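Side-chain contacts in SAS-6 (Leishmania major, PDB 4CKM), which probably builds the centre of the basal-body and centriole cartwheel by self-association, this chain being its N-terminal domain: residues A[47-52]-A[57-62]; A[77-82]-A[113-118]; A[134-139]-A[166-171]; A[140-143]-A[149-152]. One frame throughout, in Å; residues are numbered along the deposited sequence.

Contact 1. Residues A[47-52]-A[57-62]; sequences VSTKMP and QVRPLG
V47 and T49 pair with R59 and Q57 in the hairpin formed by strands 39-50 and 57-70, where the backbone supplies most of the bonding. T49 N gives to Q57 O at 2.8 Å, and Q57 N returns a bond to T49 O; V47 and R59 exchange a second such pair. Between them S48 faces V58 as a non-hydrogen-bonded pair, and CA-H...O contacts from V58 to V47 O and from S48 to Q57 O fill in. The polar side-chain contact lies on the face of T49 and R59. With chi1 at 55°, T49 OG1 stands between backbone N and carbonyl carbon, which brings it to 2.9 Å from R59 NH1, at the edge of the guanidinium and near its plane. The far side of that group, NH2, is held in a salt bridge by D85. Apolar packing follows on the same face: L61 CD1 presses on V47 CB at 3.6 Å, the two side chains lying roughly perpendicular, and meets T49 CG2 tip to tip at 4.0 Å. Strand 136-142 pairs with the other edge of 47-50, F140 packs on V47, and F91 of strand 88-98 touches R59 and L61.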
loop_
_atom_site.group_PDB
_atom_site.type_symbol
_atom_site.label_atom_id
_atom_site.label_comp_id
_atom_site.label_asym_id
_atom_site.label_seq_id
_atom_site.Cartn_x
_atom_site.Cartn_y
_atom_site.Cartn_z
ATOM N N VAL A 47 -13.660 13.672 -2.629
ATOM C CA VAL A 47 -13.326 12.272 -2.800
ATOM C C VAL A 47 -13.484 11.893 -4.252
ATOM O O VAL A 47 -14.488 12.209 -4.870
ATOM C CB VAL A 47 -14.232 11.390 -1.909
ATOM C CG1 VAL A 47 -13.795 9.925 -1.947
ATOM C CG2 VAL A 47 -14.213 11.898 -0.464
ATOM N N SER A 48 -12.494 11.195 -4.798
ATOM C CA SER A 48 -12.687 10.505 -6.077
ATOM C C SER A 48 -13.463 9.211 -5.828
ATOM O O SER A 48 -12.963 8.299 -5.171
ATOM C CB SER A 48 -11.351 10.212 -6.775
ATOM O OG SER A 48 -11.574 9.466 -7.964
ATOM N N THR A 49 -14.695 9.164 -6.321
ATOM C CA THR A 49 -15.570 8.003 -6.189
ATOM C C THR A 49 -15.733 7.264 -7.507
ATOM O O THR A 49 -15.849 7.884 -8.570
ATOM C CB THR A 49 -16.993 8.415 -5.782
ATOM O OG1 THR A 49 -17.490 9.372 -6.723
ATOM C CG2 THR A 49 -16.994 9.048 -4.436
ATOM N N LYS A 50 -15.781 5.946 -7.436
ATOM C CA LYS A 50 -16.103 5.152 -8.605
ATOM C C LYS A 50 -16.656 3.788 -8.250
ATOM O O LYS A 50 -16.302 3.230 -7.205
ATOM C CB LYS A 50 -14.891 5.018 -9.517
ATOM C CG LYS A 50 -13.825 4.077 -9.047
ATOM C CD LYS A 50 -12.680 4.064 -10.034
ATOM C CE LYS A 50 -11.539 3.201 -9.524
ATOM N NZ LYS A 50 -10.214 3.856 -9.703
ATOM N N MET A 51 -17.591 3.306 -9.074
ATOM C CA MET A 51 -17.950 1.888 -9.080
ATOM C C MET A 51 -17.400 1.289 -10.355
ATOM O O MET A 51 -17.934 1.532 -11.439
ATOM C CB MET A 51 -19.453 1.626 -9.022
ATOM C CG MET A 51 -19.715 0.104 -8.965
ATOM S SD MET A 51 -21.397 -0.541 -9.129
ATOM C CE MET A 51 -22.011 0.212 -10.642
ATOM N N PRO A 52 -16.326 0.505 -10.244
ATOM C CA PRO A 52 -15.812 -0.082 -11.471
ATOM C C PRO A 52 -16.893 -0.920 -12.151
ATOM O O PRO A 52 -17.744 -1.489 -11.470
ATOM C CB PRO A 52 -14.645 -0.953 -11.002
ATOM C CG PRO A 52 -14.283 -0.398 -9.654
ATOM C CD PRO A 52 -15.600 0.022 -9.065
ATOM N N GLN A 57 -15.595 10.150 -10.514
ATOM C CA GLN A 57 -15.814 11.588 -10.371
ATOM C C GLN A 57 -15.288 12.036 -9.022
ATOM O O GLN A 57 -15.267 11.264 -8.067
ATOM C CB GLN A 57 -17.290 11.941 -10.470
ATOM C CG GLN A 57 -18.097 11.340 -9.347
ATOM C CD GLN A 57 -19.507 11.881 -9.245
ATOM O OE1 GLN A 57 -19.740 13.084 -9.166
ATOM N NE2 GLN A 57 -20.455 10.974 -9.194
ATOM N N VAL A 58 -14.895 13.302 -8.943
ATOM C CA VAL A 58 -14.453 13.894 -7.699
ATOM C C VAL A 58 -15.572 14.775 -7.184
ATOM O O VAL A 58 -16.077 15.632 -7.900
ATOM C CB VAL A 58 -13.155 14.694 -7.901
ATOM C CG1 VAL A 58 -12.873 15.589 -6.714
ATOM C CG2 VAL A 58 -11.980 13.743 -8.134
ATOM N N ARG A 59 -15.973 14.541 -5.943
ATOM C CA ARG A 59 -17.148 15.170 -5.394
ATOM C C ARG A 59 -17.056 15.342 -3.882
ATOM O O ARG A 59 -16.329 14.627 -3.215
ATOM C CB ARG A 59 -18.372 14.355 -5.775
ATOM C CG ARG A 59 -18.609 13.141 -4.912
ATOM C CD ARG A 59 -19.323 12.060 -5.681
ATOM N NE ARG A 59 -20.429 11.486 -4.940
ATOM C CZ ARG A 59 -20.870 10.234 -5.070
ATOM N NH1 ARG A 59 -20.277 9.355 -5.872
ATOM N NH2 ARG A 59 -21.898 9.843 -4.343
ATOM N N PRO A 60 -17.784 16.313 -3.334
ATOM C CA PRO A 60 -17.672 16.548 -1.896
ATOM C C PRO A 60 -18.489 15.531 -1.112
ATOM O O PRO A 60 -19.645 15.289 -1.440
ATOM C CB PRO A 60 -18.212 17.972 -1.723
ATOM C CG PRO A 60 -19.122 18.200 -2.888
ATOM C CD PRO A 60 -18.745 17.227 -3.983
ATOM N N LEU A 61 -17.873 14.907 -0.112
ATOM C CA LEU A 61 -18.580 13.959 0.742
ATOM C C LEU A 61 -18.493 14.390 2.183
ATOM O O LEU A 61 -17.509 14.997 2.616
ATOM C CB LEU A 61 -18.014 12.535 0.592
ATOM C CG LEU A 61 -18.217 11.808 -0.744
ATOM C CD1 LEU A 61 -17.554 10.430 -0.748
ATOM C CD2 LEU A 61 -19.698 11.675 -1.092
ATOM N N GLY A 62 -19.537 14.085 2.932
ATOM C CA GLY A 62 -19.490 14.273 4.380
ATOM C C GLY A 62 -18.673 13.142 5.006
ATOM O O GLY A 62 -18.826 11.965 4.659
#

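Contact 2. Residues A[77-82]-A[113-118]; sequences RVVLVR and VDFHGF
F115 pushes the far end of its ring up to R77 and V79 where the turn leading into helix 117-130 meets strand 76-85, a piece of helix-on-sheet packing in the SAS-6 N-terminal domain. The phenyl can be followed outward. Its CB points toward the strand, and CG lies opposite the backbone N (chi1 -169°), which directs the ring the same way. The contact is made by the far ring atoms. CE2 meets R77 CB at 3.7 Å, while CE1 comes within 4.1 Å of V79 CG2. CZ reaches deepest, 3.6 Å from V79 CG2 and 3.7 Å from R77 O; both approach the ring obliquely, whereas the carbonyl carbon of V78 stands at its edge. The V79 and F115 side chains run antiparallel, side by side, and R77 leads its guanidinium away, leaving its aliphatic base to do the touching. Y102 packs edge-to-face with the F115 ring, and P119 of helix 117-130 also covers V79. The turn carrying F115 is fixed by a capping bond: D114 OD1 accepts from G117 N at 2.8 Å, with an N-H...O angle of 159°, the donor meeting OD1 almost end-on to its C-O bond.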
loop_
_atom_site.group_PDB
_atom_site.type_symbol
_atom_site.label_atom_id
_atom_site.label_comp_id
_atom_site.label_asym_id
_atom_site.label_seq_id
_atom_site.Cartn_x
_atom_site.Cartn_y
_atom_site.Cartn_z
ATOM N N ARG A 77 -15.465 -0.364 23.571
ATOM C CA ARG A 77 -15.154 0.897 22.884
ATOM C C ARG A 77 -15.222 0.689 21.372
ATOM O O ARG A 77 -14.746 -0.331 20.853
ATOM C CB ARG A 77 -13.769 1.404 23.268
ATOM C CG ARG A 77 -13.669 1.860 24.708
ATOM C CD ARG A 77 -12.324 2.503 24.962
ATOM N NE ARG A 77 -12.047 2.598 26.385
ATOM C CZ ARG A 77 -12.622 3.458 27.231
ATOM N NH1 ARG A 77 -13.530 4.352 26.827
ATOM N NH2 ARG A 77 -12.281 3.421 28.514
ATOM N N VAL A 78 -15.834 1.641 20.679
ATOM C CA VAL A 78 -15.906 1.609 19.212
ATOM C C VAL A 78 -15.431 2.908 18.575
ATOM O O VAL A 78 -15.495 3.997 19.170
ATOM C CB VAL A 78 -17.348 1.381 18.687
ATOM C CG1 VAL A 78 -17.941 0.130 19.273
ATOM C CG2 VAL A 78 -18.263 2.539 19.027
ATOM N N VAL A 79 -15.008 2.784 17.329
ATOM C CA VAL A 79 -14.721 3.921 16.484
ATOM C C VAL A 79 -15.617 3.806 15.280
ATOM O O VAL A 79 -15.623 2.772 14.598
ATOM C CB VAL A 79 -13.259 3.898 16.026
ATOM C CG1 VAL A 79 -13.009 4.973 14.989
ATOM C CG2 VAL A 79 -12.344 4.092 17.218
ATOM N N LEU A 80 -16.377 4.860 15.020
ATOM C CA LEU A 80 -17.260 4.908 13.871
ATOM C C LEU A 80 -16.704 5.929 12.861
ATOM O O LEU A 80 -16.392 7.073 13.220
ATOM C CB LEU A 80 -18.664 5.295 14.306
ATOM C CG LEU A 80 -19.627 5.510 13.139
ATOM C CD1 LEU A 80 -20.052 4.187 12.522
ATOM C CD2 LEU A 80 -20.846 6.298 13.587
ATOM N N VAL A 81 -16.601 5.490 11.611
ATOM C CA VAL A 81 -16.204 6.317 10.481
ATOM C C VAL A 81 -17.329 6.199 9.456
ATOM O O VAL A 81 -17.584 5.111 8.912
ATOM C CB VAL A 81 -14.890 5.817 9.828
ATOM C CG1 VAL A 81 -14.533 6.623 8.584
ATOM C CG2 VAL A 81 -13.741 5.895 10.807
ATOM N N ARG A 82 -17.973 7.330 9.184
ATOM C CA ARG A 82 -19.088 7.404 8.280
ATOM C C ARG A 82 -18.809 8.359 7.103
ATOM O O ARG A 82 -18.257 9.455 7.260
ATOM C CB ARG A 82 -20.291 7.893 9.055
ATOM C CG ARG A 82 -21.547 8.075 8.237
ATOM C CD ARG A 82 -22.602 8.802 9.062
ATOM N NE ARG A 82 -23.219 7.900 10.028
ATOM C CZ ARG A 82 -23.642 8.243 11.243
ATOM N NH1 ARG A 82 -23.517 9.489 11.697
ATOM N NH2 ARG A 82 -24.189 7.311 12.016
ATOM N N VAL A 113 0.038 2.969 16.197
ATOM C CA VAL A 113 -0.767 3.573 17.240
ATOM C C VAL A 113 -1.730 2.578 17.889
ATOM O O VAL A 113 -2.099 1.571 17.283
ATOM C CB VAL A 113 -1.586 4.753 16.692
ATOM C CG1 VAL A 113 -0.652 5.879 16.304
ATOM C CG2 VAL A 113 -2.452 4.339 15.511
ATOM N N ASP A 114 -2.141 2.884 19.116
ATOM C CA ASP A 114 -3.075 2.038 19.843
ATOM C C ASP A 114 -4.501 2.484 19.532
ATOM O O ASP A 114 -4.716 3.391 18.720
ATOM C CB ASP A 114 -2.786 2.088 21.345
ATOM C CG ASP A 114 -2.974 3.458 21.927
ATOM O OD1 ASP A 114 -3.593 4.328 21.296
ATOM O OD2 ASP A 114 -2.471 3.682 23.036
ATOM N N PHE A 115 -5.478 1.851 20.177
ATOM C CA PHE A 115 -6.868 2.086 19.823
ATOM C C PHE A 115 -7.333 3.509 20.090
ATOM O O PHE A 115 -8.142 4.041 19.341
ATOM C CB PHE A 115 -7.757 1.115 20.558
ATOM C CG PHE A 115 -9.162 1.107 20.068
ATOM C CD1 PHE A 115 -9.471 0.538 18.855
ATOM C CD2 PHE A 115 -10.162 1.662 20.810
ATOM C CE1 PHE A 115 -10.763 0.513 18.392
ATOM C CE2 PHE A 115 -11.456 1.639 20.346
ATOM C CZ PHE A 115 -11.756 1.060 19.148
ATOM N N HIS A 116 -6.829 4.120 21.145
ATOM C CA HIS A 116 -7.119 5.527 21.425
ATOM C C HIS A 116 -6.508 6.446 20.350
ATOM O O HIS A 116 -7.143 7.419 19.902
ATOM C CB HIS A 116 -6.569 5.909 22.810
ATOM C CG HIS A 116 -6.762 7.356 23.166
ATOM N ND1 HIS A 116 -7.929 7.842 23.730
ATOM C CD2 HIS A 116 -5.942 8.429 23.025
ATOM C CE1 HIS A 116 -7.821 9.147 23.917
ATOM N NE2 HIS A 116 -6.624 9.526 23.502
ATOM N N GLY A 117 -5.268 6.141 19.958
ATOM C CA GLY A 117 -4.546 6.930 18.988
ATOM C C GLY A 117 -5.123 6.810 17.593
ATOM O O GLY A 117 -5.092 7.772 16.821
ATOM N N PHE A 118 -5.696 5.651 17.273
ATOM C CA PHE A 118 -6.088 5.389 15.898
ATOM C C PHE A 118 -7.051 6.429 15.286
ATOM O O PHE A 118 -6.782 6.950 14.208
ATOM C CB PHE A 118 -6.645 3.983 15.715
ATOM C CG PHE A 118 -7.229 3.775 14.370
ATOM C CD1 PHE A 118 -6.402 3.705 13.259
ATOM C CD2 PHE A 118 -8.604 3.761 14.187
ATOM C CE1 PHE A 118 -6.930 3.567 11.986
ATOM C CE2 PHE A 118 -9.149 3.607 12.913
ATOM C CZ PHE A 118 -8.308 3.505 11.815
#

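Contact 3. Residues A[134-139]-A[166-171]; sequences SAYELS and VEHISL
Y136 CA and H168 CA, 9.0 Å apart, are the nearest across segments 134-139 and 166-171, which are not bonded to each other. The gap is bridged by the two rings. Each side chain starts toward the other with CG beside its own backbone N (chi1 -66° in Y136, -81° in H168), and the two cross at about a right angle. The rings then form an oblique pair, their centroids 4.5 Å apart and their planes at 37°. Y136 CZ sits over one face of the H168 imidazole, 3.6 Å above its plane and offset toward the rim, and Y136 OH comes to 3.1 Å from H168 CE1. H168 CD2 in turn lies over one face of the phenol ring. The imidazole has its polar hold in E159, whose OE1 is hydrogen-bonded to NE2, an acidic partner that would tend to polarise the ring. S134 OG accepts from Y136 N in an ST turn. The pair lies in the curved sheet of the SAS-6 N-terminal domain and borders the second subunit, whose K164 NZ bonds H168 O and whose V166 packs on H168. Strand 152-160 runs between the two segments, its V157 touching Y136, and I129 of helix 117-130 packs on the phenol.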
loop_
_atom_site.group_PDB
_atom_site.type_symbol
_atom_site.label_atom_id
_atom_site.label_comp_id
_atom_site.label_asym_id
_atom_site.label_seq_id
_atom_site.Cartn_x
_atom_site.Cartn_y
_atom_site.Cartn_z
ATOM N N SER A 134 -3.270 19.626 2.840
ATOM C CA SER A 134 -2.600 18.312 2.856
ATOM C C SER A 134 -2.083 17.874 1.498
ATOM O O SER A 134 -2.681 18.132 0.462
ATOM C CB SER A 134 -3.560 17.219 3.354
ATOM O OG SER A 134 -2.931 15.947 3.395
ATOM N N ALA A 135 -0.989 17.138 1.538
ATOM C CA ALA A 135 -0.450 16.464 0.371
ATOM C C ALA A 135 -1.189 15.155 -0.007
ATOM O O ALA A 135 -0.738 14.435 -0.900
ATOM C CB ALA A 135 1.011 16.146 0.653
ATOM N N TYR A 136 -2.288 14.837 0.674
ATOM C CA TYR A 136 -2.938 13.563 0.535
ATOM C C TYR A 136 -4.255 13.738 -0.155
ATOM O O TYR A 136 -4.824 14.801 -0.114
ATOM C CB TYR A 136 -3.180 12.913 1.914
ATOM C CG TYR A 136 -1.926 12.504 2.688
ATOM C CD1 TYR A 136 -0.666 12.501 2.096
ATOM C CD2 TYR A 136 -2.012 12.087 4.014
ATOM C CE1 TYR A 136 0.463 12.119 2.808
ATOM C CE2 TYR A 136 -0.891 11.706 4.730
ATOM C CZ TYR A 136 0.342 11.721 4.120
ATOM O OH TYR A 136 1.463 11.340 4.821
ATOM N N GLU A 137 -4.745 12.658 -0.744
ATOM C CA GLU A 137 -6.040 12.628 -1.433
ATOM C C GLU A 137 -6.880 11.477 -0.917
ATOM O O GLU A 137 -6.347 10.549 -0.331
ATOM C CB GLU A 137 -5.849 12.355 -2.927
ATOM C CG GLU A 137 -5.191 13.463 -3.706
ATOM C CD GLU A 137 -4.927 13.074 -5.166
ATOM O OE1 GLU A 137 -5.004 11.874 -5.535
ATOM O OE2 GLU A 137 -4.619 13.982 -5.949
ATOM N N LEU A 138 -8.173 11.515 -1.211
ATOM C CA LEU A 138 -9.084 10.426 -0.873
ATOM C C LEU A 138 -9.747 9.816 -2.104
ATOM O O LEU A 138 -10.167 10.525 -3.045
ATOM C CB LEU A 138 -10.191 10.915 0.048
ATOM C CG LEU A 138 -9.733 11.451 1.399
ATOM C CD1 LEU A 138 -10.894 12.127 2.117
ATOM C CD2 LEU A 138 -9.164 10.315 2.239
ATOM N N SER A 139 -9.871 8.499 -2.057
ATOM C CA SER A 139 -10.530 7.721 -3.082
ATOM C C SER A 139 -11.523 6.806 -2.386
ATOM O O SER A 139 -11.256 6.351 -1.275
ATOM C CB SER A 139 -9.505 6.892 -3.828
ATOM O OG SER A 139 -10.169 6.093 -4.780
ATOM N N VAL A 166 1.041 6.463 -3.533
ATOM C CA VAL A 166 1.306 5.566 -2.412
ATOM C C VAL A 166 0.082 5.530 -1.527
ATOM O O VAL A 166 -0.399 6.577 -1.079
ATOM C CB VAL A 166 2.471 6.109 -1.568
ATOM C CG1 VAL A 166 2.690 5.250 -0.347
ATOM C CG2 VAL A 166 3.735 6.164 -2.395
ATOM N N GLU A 167 -0.406 4.336 -1.248
ATOM C CA GLU A 167 -1.520 4.184 -0.352
ATOM C C GLU A 167 -1.028 4.177 1.106
ATOM O O GLU A 167 -0.165 3.392 1.462
ATOM C CB GLU A 167 -2.240 2.900 -0.676
ATOM C CG GLU A 167 -3.425 2.662 0.213
ATOM C CD GLU A 167 -3.955 1.274 0.040
ATOM O OE1 GLU A 167 -4.560 1.002 -1.018
ATOM O OE2 GLU A 167 -3.746 0.462 0.967
ATOM N N HIS A 168 -1.552 5.093 1.919
ATOM C CA HIS A 168 -1.246 5.155 3.337
ATOM C C HIS A 168 -2.141 4.234 4.114
ATOM O O HIS A 168 -1.662 3.516 4.956
ATOM C CB HIS A 168 -1.348 6.587 3.882
ATOM C CG HIS A 168 -0.125 7.390 3.605
ATOM N ND1 HIS A 168 0.784 7.718 4.581
ATOM C CD2 HIS A 168 0.390 7.848 2.438
ATOM C CE1 HIS A 168 1.793 8.374 4.038
ATOM N NE2 HIS A 168 1.580 8.465 2.737
ATOM N N ILE A 169 -3.436 4.229 3.825
ATOM C CA ILE A 169 -4.343 3.303 4.508
ATOM C C ILE A 169 -5.569 3.080 3.659
ATOM O O ILE A 169 -5.901 3.915 2.818
ATOM C CB ILE A 169 -4.688 3.824 5.916
ATOM C CG1 ILE A 169 -5.445 2.778 6.745
ATOM C CG2 ILE A 169 -5.472 5.126 5.870
ATOM C CD1 ILE A 169 -5.641 3.245 8.175
ATOM N N SER A 170 -6.161 1.901 3.810
ATOM C CA SER A 170 -7.446 1.530 3.206
ATOM C C SER A 170 -8.360 1.059 4.307
ATOM O O SER A 170 -7.892 0.385 5.225
ATOM C CB SER A 170 -7.302 0.349 2.275
ATOM O OG SER A 170 -6.202 0.529 1.454
ATOM N N LEU A 171 -9.643 1.371 4.187
ATOM C CA LEU A 171 -10.649 0.985 5.149
ATOM C C LEU A 171 -11.863 0.573 4.367
ATOM O O LEU A 171 -12.224 1.234 3.374
ATOM C CB LEU A 171 -11.051 2.158 6.023
ATOM C CG LEU A 171 -9.938 2.786 6.840
ATOM C CD1 LEU A 171 -10.464 4.042 7.517
ATOM C CD2 LEU A 171 -9.386 1.807 7.873
#

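Contact 4. Residues A[140-143]-A[149-152]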
loop_
_atom_site.group_PDB
_atom_site.type_symbol
_atom_site.label_atom_id
_atom_site.label_comp_id
_atom_site.label_asym_id
_atom_site.label_seq_id
_atom_site.Cartn_x
_atom_site.Cartn_y
_atom_site.Cartn_z
ATOM N N PHE A 140 -12.678 6.585 -2.998
ATOM C CA PHE A 140 -13.656 5.641 -2.477
ATOM C C PHE A 140 -14.159 4.774 -3.608
ATOM O O PHE A 140 -14.837 5.254 -4.503
ATOM C CB PHE A 140 -14.810 6.343 -1.797
ATOM C CG PHE A 140 -15.699 5.429 -0.998
ATOM C CD1 PHE A 140 -15.203 4.737 0.106
ATOM C CD2 PHE A 140 -17.021 5.272 -1.328
ATOM C CE1 PHE A 140 -16.014 3.915 0.864
ATOM C CE2 PHE A 140 -17.839 4.427 -0.583
ATOM C CZ PHE A 140 -17.333 3.751 0.514
ATOM N N VAL A 141 -13.788 3.496 -3.578
ATOM C CA VAL A 141 -14.133 2.562 -4.638
ATOM C C VAL A 141 -15.191 1.589 -4.170
ATOM O O VAL A 141 -14.971 0.834 -3.238
ATOM C CB VAL A 141 -12.914 1.743 -5.037
ATOM C CG1 VAL A 141 -13.272 0.816 -6.188
ATOM C CG2 VAL A 141 -11.741 2.668 -5.399
ATOM N N LEU A 142 -16.340 1.629 -4.815
ATOM C CA LEU A 142 -17.435 0.735 -4.516
ATOM C C LEU A 142 -17.227 -0.625 -5.196
ATOM O O LEU A 142 -16.553 -0.712 -6.213
ATOM C CB LEU A 142 -18.742 1.343 -4.998
ATOM C CG LEU A 142 -19.137 2.756 -4.537
ATOM C CD1 LEU A 142 -20.382 3.208 -5.271
ATOM C CD2 LEU A 142 -19.428 2.804 -3.062
ATOM N N ASN A 143 -17.798 -1.680 -4.619
ATOM C CA ASN A 143 -17.800 -2.997 -5.267
ATOM C C ASN A 143 -18.932 -3.122 -6.302
ATOM O O ASN A 143 -19.703 -2.194 -6.467
ATOM C CB ASN A 143 -17.866 -4.113 -4.200
ATOM C CG ASN A 143 -19.240 -4.260 -3.544
ATOM O OD1 ASN A 143 -20.013 -3.309 -3.364
ATOM N ND2 ASN A 143 -19.528 -5.475 -3.138
ATOM N N ASP A 149 -26.352 -0.958 -6.249
ATOM C CA ASP A 149 -26.464 -2.251 -5.547
ATOM C C ASP A 149 -25.121 -2.598 -4.899
ATOM O O ASP A 149 -24.746 -3.767 -4.836
ATOM C CB ASP A 149 -26.864 -3.419 -6.483
ATOM C CG ASP A 149 -27.093 -2.996 -7.924
ATOM O OD1 ASP A 149 -26.179 -2.413 -8.559
ATOM O OD2 ASP A 149 -28.190 -3.289 -8.432
ATOM N N SER A 150 -24.378 -1.588 -4.452
ATOM C CA SER A 150 -23.091 -1.819 -3.802
ATOM C C SER A 150 -23.334 -1.914 -2.324
ATOM O O SER A 150 -23.988 -1.051 -1.768
ATOM C CB SER A 150 -22.129 -0.670 -4.079
ATOM O OG SER A 150 -21.496 -0.850 -5.332
ATOM N N ASN A 151 -22.817 -2.949 -1.680
ATOM C CA ASN A 151 -22.959 -3.062 -0.229
ATOM C C ASN A 151 -21.741 -2.538 0.543
ATOM O O ASN A 151 -21.755 -2.488 1.771
ATOM C CB ASN A 151 -23.256 -4.510 0.155
ATOM C CG ASN A 151 -22.110 -5.445 -0.149
ATOM O OD1 ASN A 151 -20.945 -5.071 -0.096
ATOM N ND2 ASN A 151 -22.438 -6.680 -0.460
ATOM N N ARG A 152 -20.678 -2.161 -0.163
ATOM C CA ARG A 152 -19.466 -1.717 0.500
ATOM C C ARG A 152 -18.606 -0.868 -0.414
ATOM O O ARG A 152 -18.723 -0.944 -1.639
ATOM C CB ARG A 152 -18.637 -2.922 0.946
ATOM C CG ARG A 152 -18.076 -3.734 -0.217
ATOM C CD ARG A 152 -17.181 -4.884 0.212
ATOM N NE ARG A 152 -17.741 -5.614 1.333
ATOM C CZ ARG A 152 -17.034 -6.358 2.192
ATOM N NH1 ARG A 152 -15.707 -6.493 2.077
ATOM N NH2 ARG A 152 -17.667 -6.982 3.184
#
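This is a polar surface contact at the open end of the beta hairpin of strands 136-142 and 152-160, where the first strand ends and the chain comes back to begin the second. N143, the first residue beyond strand 136-142, carries most of it through both its backbone and its amide. Its N gives to R152 O at 3.2 Å, with an N-H...O angle of 164°. Its carbonyl takes the hydroxyl of S150 from a direction tilted out of the carbonyl plane, with S150 OG an unusually short 2.5 Å from N143 O. S150 OG also lies 3.5 Å from L142 CB.

The amide of N143 is turned back over the returning chain: CG stands between backbone N and carbonyl carbon (chi1 74°). N143 OD1 thereby faces two backbone donors at once, at 3.3 Å from N151 N. The second donor, R152 N, is 3.5 Å from N143 OD1, and both bonds are weak. ND2 reaches N151 OD1, again weakly, the two amide planes lying 34° apart. Beside these the aliphatic part of R152 packs on the amide, R152 CG being 3.6 Å from N143 CG.

S150 is also held by its carbonyl, which accepts from R175 NE, and its side chain touches M51. The chemistry is therefore that of one asparagine gathering the returning chain: the bonds from N143 N to R152 O and from S150 OG to N143 O join the two arms, and three weak amide bonds are consistent with a modest added hold on 151-152.

Overall arrangement
Contact 2 is the buried one, apolar across its interface; contacts 1 and 3 are partly buried, and contact 4 lies at the surface. Strand 136-142 ties three of them together: its first half, with the turn before it, serves contact 3, its end serves contact 4, and it pairs with strand 39-50 of contact 1 through S48 and K50. Contacts 1 and 2 lie on opposite sides of the chain's centre, their centres about 24 Å apart, yet strands 57-70 and 76-85 are neighbours in the sheet. Contact 2 meets contact 3 where F118 packs on I169. Chemistry shifts accordingly: backbone ladder in contact 1, aromatic packing in 2 and 3, amide and hydroxyl bonds in 4.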